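Local coordinates for ABC transporter binding protein AcbH (PDB 3OO8), which binds beta-D-galactopyranose as the extracellular solute receptor of a bacterial ABC transporter, at residues Ala160-Phe165 / Arg230-Tyr235; Asp195-Arg200 / Thr223-Gln228. The protein carries 2 engineered substitutions. All coordinates share one frame; numbering follows the deposited sequence.

Both contacts draw on helix 220-232: contact 2 uses its middle, residues 223-228, against helix 191-201, and contact 1 uses residues 230-235, towards the C-terminal side of the same helix, against the start of helix 162-174. Their centres lie 12 Å apart, and along the chain contact 2 is nested within the loop that contact 1 closes. The two meet directly, Trp-162 CE2 lying 3.3 Å from Gln-228 NE2. Neither contact includes a galactose-binding residue, yet each comes within about 11 Å of Trp-142, measured between side chains, through Leu-232 in contact 1 and Leu-197 in contact 2. This chain holds no bound galactose.

Contact 1: Ala160-Phe165 / Arg230-Tyr235; sequences ASWEAF and RELAAY
Phe-165 and Leu-232 mark the nearest backbone approach of 160-165 to 230-235, yet their CA atoms are still 9.7 Å apart, so the gap is bridged by long side chains. Residue 162 opens one helix, with Ser-161 as N-cap: Ala-164 N donates to Ser-161 OG at 3.1 Å. From this first turn Trp-162 extends with CG anti to the backbone N (chi1 179°), which carries the indole across to the other helix. Its NE1 donates to Glu-231 OE1 at 3.0 Å, with an N-H...O angle of 150°, moderately bent. The oxygen lies in the indole plane, but the N-H meets the carboxylate from above its plane, with ring and carboxylate turned 69° apart. In this class 2 solute-binding fold, the contact joins the start of helix 162-174 to the C-terminal part of helix 220-232 beside strand 178-181, where Leu-180 touches both Phe-165 and Leu-232. The apolar part lies next to the polar bond. Trp-162 CH2 reaches Leu-232 CB at 3.9 Å, at the edge of the indole, while Leu-232 CD1 packs against Phe-165 CE2 at 3.8 Å. Beyond the contact, Phe-165 meets the ring of Phe-284, and Tyr-235 OH is hydrogen-bonded to Arg-170 NH1.

Contact 2: Asp195-Arg200 / Thr223-Gln228; sequences DILNLR and TKVFDQ
Leu-197 and Asn-198 pack against Val-225 where two helices of the class 2 solute-binding fold, 191-201 and 220-232, cross with their short segments 117° apart in direction. The axes approach to 9.3 Å, and the CA atoms of Asn-198 and Val-225 to 5.8 Å, so the helices pack directly, with Asn-198 and Val-225 at the crossing. The apolar contacts centre on Val-225, whose two methyls meet different residues, Leu-197 and Asn-198. With CG1 anti to the backbone N (chi1 169°), that branch meets Leu-197 CB at 3.8 Å, while CG2 is directed at Asn-198 and lies 3.6 Å from its CA. Cutting Val-225 back to alanine removes both methyls and is likely to open a gap beside Leu-197 CB and the backbone of Asn-198. Leu-197 also reaches further along the second helix, its CD2 lying 4.2 Å from Gln-228 CG. Against the side chain of the polar residue Asn-198 the contact is lighter, Val-225 CG2 lying 3.9 Å from its CB. Outside the pair, Phe-194 also touches Val-225, and Phe-226 turns to helix 396-413. Between the helices, Leu-197 CD1 sits 3.8 Å from the backbone carbonyl oxygen of Val-225.

Contact 1: Ala160-Phe165 / Arg230-Tyr235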
loop_
_atom_site.group_PDB
_atom_site.type_symbol
_atom_site.label_atom_id
_atom_site.label_comp_id
_atom_site.label_asym_id
_atom_site.label_seq_id
_atom_site.Cartn_x
_atom_site.Cartn_y
_atom_site.Cartn_z
ATOM N N ALA A 160 4.779 13.175 17.455
ATOM C CA ALA A 160 3.422 12.633 17.353
ATOM C C ALA A 160 2.482 13.546 16.583
ATOM O O ALA A 160 1.449 13.077 16.055
ATOM C CB ALA A 160 2.849 12.362 18.726
ATOM N N SER A 161 2.775 14.843 16.590
ATOM C CA SER A 161 1.912 15.850 15.988
ATOM C C SER A 161 2.591 16.612 14.868
ATOM O O SER A 161 3.821 16.675 14.807
ATOM C CB SER A 161 1.532 16.885 17.052
ATOM O OG SER A 161 2.720 17.551 17.477
ATOM N N TRP A 162 1.787 17.241 14.014
ATOM C CA TRP A 162 2.309 18.085 12.960
ATOM C C TRP A 162 3.142 19.207 13.565
ATOM O O TRP A 162 4.196 19.534 13.037
ATOM C CB TRP A 162 1.159 18.691 12.175
ATOM C CG TRP A 162 1.539 19.610 11.067
ATOM C CD1 TRP A 162 1.530 20.980 11.082
ATOM C CD2 TRP A 162 1.968 19.234 9.751
ATOM N NE1 TRP A 162 1.912 21.468 9.866
ATOM C CE2 TRP A 162 2.195 20.427 9.028
ATOM C CE3 TRP A 162 2.184 18.006 9.117
ATOM C CZ2 TRP A 162 2.615 20.437 7.697
ATOM C CZ3 TRP A 162 2.600 18.003 7.778
ATOM C CH2 TRP A 162 2.824 19.223 7.083
ATOM N N GLU A 163 2.705 19.774 14.693
ATOM C CA GLU A 163 3.487 20.893 15.247
ATOM C C GLU A 163 4.869 20.418 15.653
ATOM O O GLU A 163 5.852 21.127 15.404
ATOM C CB GLU A 163 2.761 21.608 16.412
ATOM C CG GLU A 163 2.629 20.800 17.712
ATOM C CD GLU A 163 3.876 20.855 18.624
ATOM O OE1 GLU A 163 3.921 20.119 19.646
ATOM O OE2 GLU A 163 4.815 21.633 18.325
ATOM N N ALA A 164 4.971 19.225 16.236
ATOM C CA ALA A 164 6.287 18.725 16.682
ATOM C C ALA A 164 7.121 18.368 15.454
ATOM O O ALA A 164 8.343 18.585 15.419
ATOM C CB ALA A 164 6.121 17.537 17.603
ATOM N N PHE A 165 6.440 17.891 14.417
ATOM C CA PHE A 165 7.072 17.500 13.151
ATOM C C PHE A 165 7.736 18.695 12.460
ATOM O O PHE A 165 8.885 18.619 12.006
ATOM C CB PHE A 165 5.986 16.867 12.279
ATOM C CG PHE A 165 6.483 16.258 10.987
ATOM C CD1 PHE A 165 7.461 15.263 10.992
ATOM C CD2 PHE A 165 5.927 16.635 9.772
ATOM C CE1 PHE A 165 7.876 14.680 9.826
ATOM C CE2 PHE A 165 6.359 16.061 8.574
ATOM C CZ PHE A 165 7.334 15.067 8.607
ATOM N N ARG A 230 2.082 23.000 0.886
ATOM C CA ARG A 230 2.891 24.220 0.681
ATOM C C ARG A 230 3.805 24.413 1.872
ATOM O O ARG A 230 4.966 24.814 1.709
ATOM C CB ARG A 230 2.017 25.464 0.425
ATOM C CG ARG A 230 1.457 25.462 -0.990
ATOM C CD ARG A 230 0.444 26.565 -1.267
ATOM N NE ARG A 230 0.887 27.897 -0.868
ATOM C CZ ARG A 230 0.198 28.698 -0.056
ATOM N NH1 ARG A 230 -0.980 28.314 0.437
ATOM N NH2 ARG A 230 0.672 29.895 0.242
ATOM N N GLU A 231 3.292 24.145 3.062
ATOM C CA GLU A 231 4.121 24.255 4.263
ATOM C C GLU A 231 5.192 23.170 4.290
ATOM O O GLU A 231 6.392 23.443 4.461
ATOM C CB GLU A 231 3.308 24.193 5.546
ATOM C CG GLU A 231 4.245 24.179 6.743
ATOM C CD GLU A 231 3.576 24.314 8.085
ATOM O OE1 GLU A 231 2.386 23.943 8.217
ATOM O OE2 GLU A 231 4.268 24.775 9.015
ATOM N N LEU A 232 4.757 21.928 4.093
ATOM C CA LEU A 232 5.653 20.774 4.103
ATOM C C LEU A 232 6.832 20.927 3.136
ATOM O O LEU A 232 7.953 20.530 3.465
ATOM C CB LEU A 232 4.865 19.484 3.761
ATOM C CG LEU A 232 5.644 18.157 3.805
ATOM C CD1 LEU A 232 6.174 17.796 5.177
ATOM C CD2 LEU A 232 4.797 17.022 3.233
ATOM N N ALA A 233 6.549 21.459 1.949
ATOM C CA ALA A 233 7.531 21.564 0.875
ATOM C C ALA A 233 8.717 22.431 1.263
ATOM O O ALA A 233 9.800 22.269 0.678
ATOM C CB ALA A 233 6.867 22.090 -0.400
ATOM N N ALA A 234 8.523 23.316 2.237
ATOM C CA ALA A 234 9.650 24.130 2.747
ATOM C C ALA A 234 10.757 23.234 3.309
ATOM O O ALA A 234 11.920 23.662 3.415
ATOM C CB ALA A 234 9.170 25.084 3.830
ATOM N N TYR A 235 10.389 22.030 3.740
ATOM C CA TYR A 235 11.319 21.115 4.404
ATOM C C TYR A 235 11.669 19.895 3.577
ATOM O O TYR A 235 12.375 19.014 4.057
ATOM C CB TYR A 235 10.805 20.714 5.788
ATOM C CG TYR A 235 10.390 21.959 6.523
ATOM C CD1 TYR A 235 11.342 22.862 6.960
ATOM C CD2 TYR A 235 9.051 22.281 6.690
ATOM C CE1 TYR A 235 10.978 24.042 7.578
ATOM C CE2 TYR A 235 8.675 23.446 7.322
ATOM C CZ TYR A 235 9.648 24.328 7.773
ATOM O OH TYR A 235 9.293 25.510 8.395
#

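Contact 2: Asp195-Arg200 / Thr223-Gln228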
loop_
_atom_site.group_PDB
_atom_site.type_symbol
_atom_site.label_atom_id
_atom_site.label_comp_id
_atom_site.label_asym_id
_atom_site.label_seq_id
_atom_site.Cartn_x
_atom_site.Cartn_y
_atom_site.Cartn_z
ATOM N N ASP A 195 -1.611 11.169 -0.574
ATOM C CA ASP A 195 -2.458 10.241 0.165
ATOM C C ASP A 195 -2.436 10.471 1.665
ATOM O O ASP A 195 -3.478 10.490 2.317
ATOM C CB ASP A 195 -2.026 8.802 -0.076
ATOM C CG ASP A 195 -2.247 8.338 -1.499
ATOM O OD1 ASP A 195 -2.959 8.970 -2.316
ATOM O OD2 ASP A 195 -1.660 7.230 -1.760
ATOM N N ILE A 196 -1.249 10.595 2.238
ATOM C CA ILE A 196 -1.162 10.681 3.697
ATOM C C ILE A 196 -1.705 12.021 4.222
ATOM O O ILE A 196 -2.353 12.052 5.283
ATOM C CB ILE A 196 0.265 10.347 4.226
ATOM C CG1 ILE A 196 0.258 9.958 5.709
ATOM C CG2 ILE A 196 1.297 11.477 3.964
ATOM C CD1 ILE A 196 -0.738 8.854 6.113
ATOM N N LEU A 197 -1.413 13.122 3.520
ATOM C CA LEU A 197 -1.989 14.429 3.885
ATOM C C LEU A 197 -3.518 14.345 3.844
ATOM O O LEU A 197 -4.180 14.827 4.765
ATOM C CB LEU A 197 -1.503 15.524 2.956
ATOM C CG LEU A 197 -0.022 15.828 3.140
ATOM C CD1 LEU A 197 0.330 16.871 2.115
ATOM C CD2 LEU A 197 0.261 16.410 4.535
ATOM N N ASN A 198 -4.060 13.755 2.780
ATOM C CA ASN A 198 -5.518 13.601 2.675
ATOM C C ASN A 198 -6.108 12.749 3.802
ATOM O O ASN A 198 -7.129 13.134 4.419
ATOM C CB ASN A 198 -5.889 13.064 1.277
ATOM C CG ASN A 198 -7.322 13.379 0.878
ATOM O OD1 ASN A 198 -7.886 14.402 1.279
ATOM N ND2 ASN A 198 -7.888 12.539 -0.005
ATOM N N LEU A 199 -5.460 11.626 4.122
ATOM C CA LEU A 199 -5.916 10.747 5.232
ATOM C C LEU A 199 -5.843 11.443 6.588
ATOM O O LEU A 199 -6.637 11.150 7.463
ATOM C CB LEU A 199 -5.035 9.498 5.313
ATOM C CG LEU A 199 -5.165 8.525 4.139
ATOM C CD1 LEU A 199 -4.115 7.430 4.168
ATOM C CD2 LEU A 199 -6.569 7.905 4.131
ATOM N N ARG A 200 -4.843 12.308 6.771
ATOM C CA ARG A 200 -4.660 13.005 8.054
ATOM C C ARG A 200 -5.547 14.240 8.203
ATOM O O ARG A 200 -5.905 14.564 9.330
ATOM C CB ARG A 200 -3.202 13.463 8.172
ATOM C CG ARG A 200 -2.278 12.277 8.389
ATOM C CD ARG A 200 -2.267 11.798 9.855
ATOM N NE ARG A 200 -1.216 10.797 10.082
ATOM C CZ ARG A 200 -1.337 9.501 9.814
ATOM N NH1 ARG A 200 -2.482 8.996 9.346
ATOM N NH2 ARG A 200 -0.315 8.700 10.033
ATOM N N THR A 223 -8.032 21.370 -1.764
ATOM C CA THR A 223 -7.278 22.607 -1.609
ATOM C C THR A 223 -6.530 22.573 -0.289
ATOM O O THR A 223 -5.363 22.964 -0.233
ATOM C CB THR A 223 -8.202 23.849 -1.603
ATOM O OG1 THR A 223 -9.142 23.747 -2.688
ATOM C CG2 THR A 223 -7.345 25.117 -1.789
ATOM N N LYS A 224 -7.174 22.071 0.745
ATOM C CA LYS A 224 -6.559 22.011 2.073
ATOM C C LYS A 224 -5.366 21.082 2.111
ATOM O O LYS A 224 -4.384 21.364 2.821
ATOM C CB LYS A 224 -7.569 21.610 3.124
ATOM C CG LYS A 224 -8.583 22.683 3.491
ATOM C CD LYS A 224 -9.482 22.125 4.561
ATOM C CE LYS A 224 -9.668 20.638 4.300
ATOM N NZ LYS A 224 -10.875 20.064 4.900
ATOM N N VAL A 225 -5.452 19.967 1.384
ATOM C CA VAL A 225 -4.281 19.088 1.227
ATOM C C VAL A 225 -3.082 19.811 0.635
ATOM O O VAL A 225 -1.975 19.758 1.174
ATOM C CB VAL A 225 -4.598 17.815 0.409
ATOM C CG1 VAL A 225 -3.294 17.060 0.041
ATOM C CG2 VAL A 225 -5.554 16.922 1.170
ATOM N N PHE A 226 -3.310 20.516 -0.462
ATOM C CA PHE A 226 -2.213 21.197 -1.134
ATOM C C PHE A 226 -1.686 22.391 -0.338
ATOM O O PHE A 226 -0.472 22.701 -0.369
ATOM C CB PHE A 226 -2.592 21.532 -2.589
ATOM C CG PHE A 226 -2.520 20.337 -3.543
ATOM C CD1 PHE A 226 -1.298 19.797 -3.935
ATOM C CD2 PHE A 226 -3.688 19.782 -4.066
ATOM C CE1 PHE A 226 -1.238 18.708 -4.808
ATOM C CE2 PHE A 226 -3.634 18.709 -4.959
ATOM C CZ PHE A 226 -2.426 18.168 -5.321
ATOM N N ASP A 227 -2.585 23.065 0.369
ATOM C CA ASP A 227 -2.206 24.162 1.272
ATOM C C ASP A 227 -1.288 23.637 2.366
ATOM O O ASP A 227 -0.267 24.259 2.665
ATOM C CB ASP A 227 -3.424 24.898 1.837
ATOM C CG ASP A 227 -4.093 25.794 0.799
ATOM O OD1 ASP A 227 -3.451 26.166 -0.196
ATOM O OD2 ASP A 227 -5.275 26.146 0.992
ATOM N N GLN A 228 -1.591 22.455 2.905
ATOM C CA GLN A 228 -0.705 21.868 3.917
ATOM C C GLN A 228 0.633 21.504 3.287
ATOM O O GLN A 228 1.702 21.656 3.890
ATOM C CB GLN A 228 -1.340 20.609 4.541
ATOM C CG GLN A 228 -0.772 20.262 5.926
ATOM C CD GLN A 228 -1.568 20.828 7.114
ATOM O OE1 GLN A 228 -2.691 21.337 6.972
ATOM N NE2 GLN A 228 -1.005 20.678 8.314
#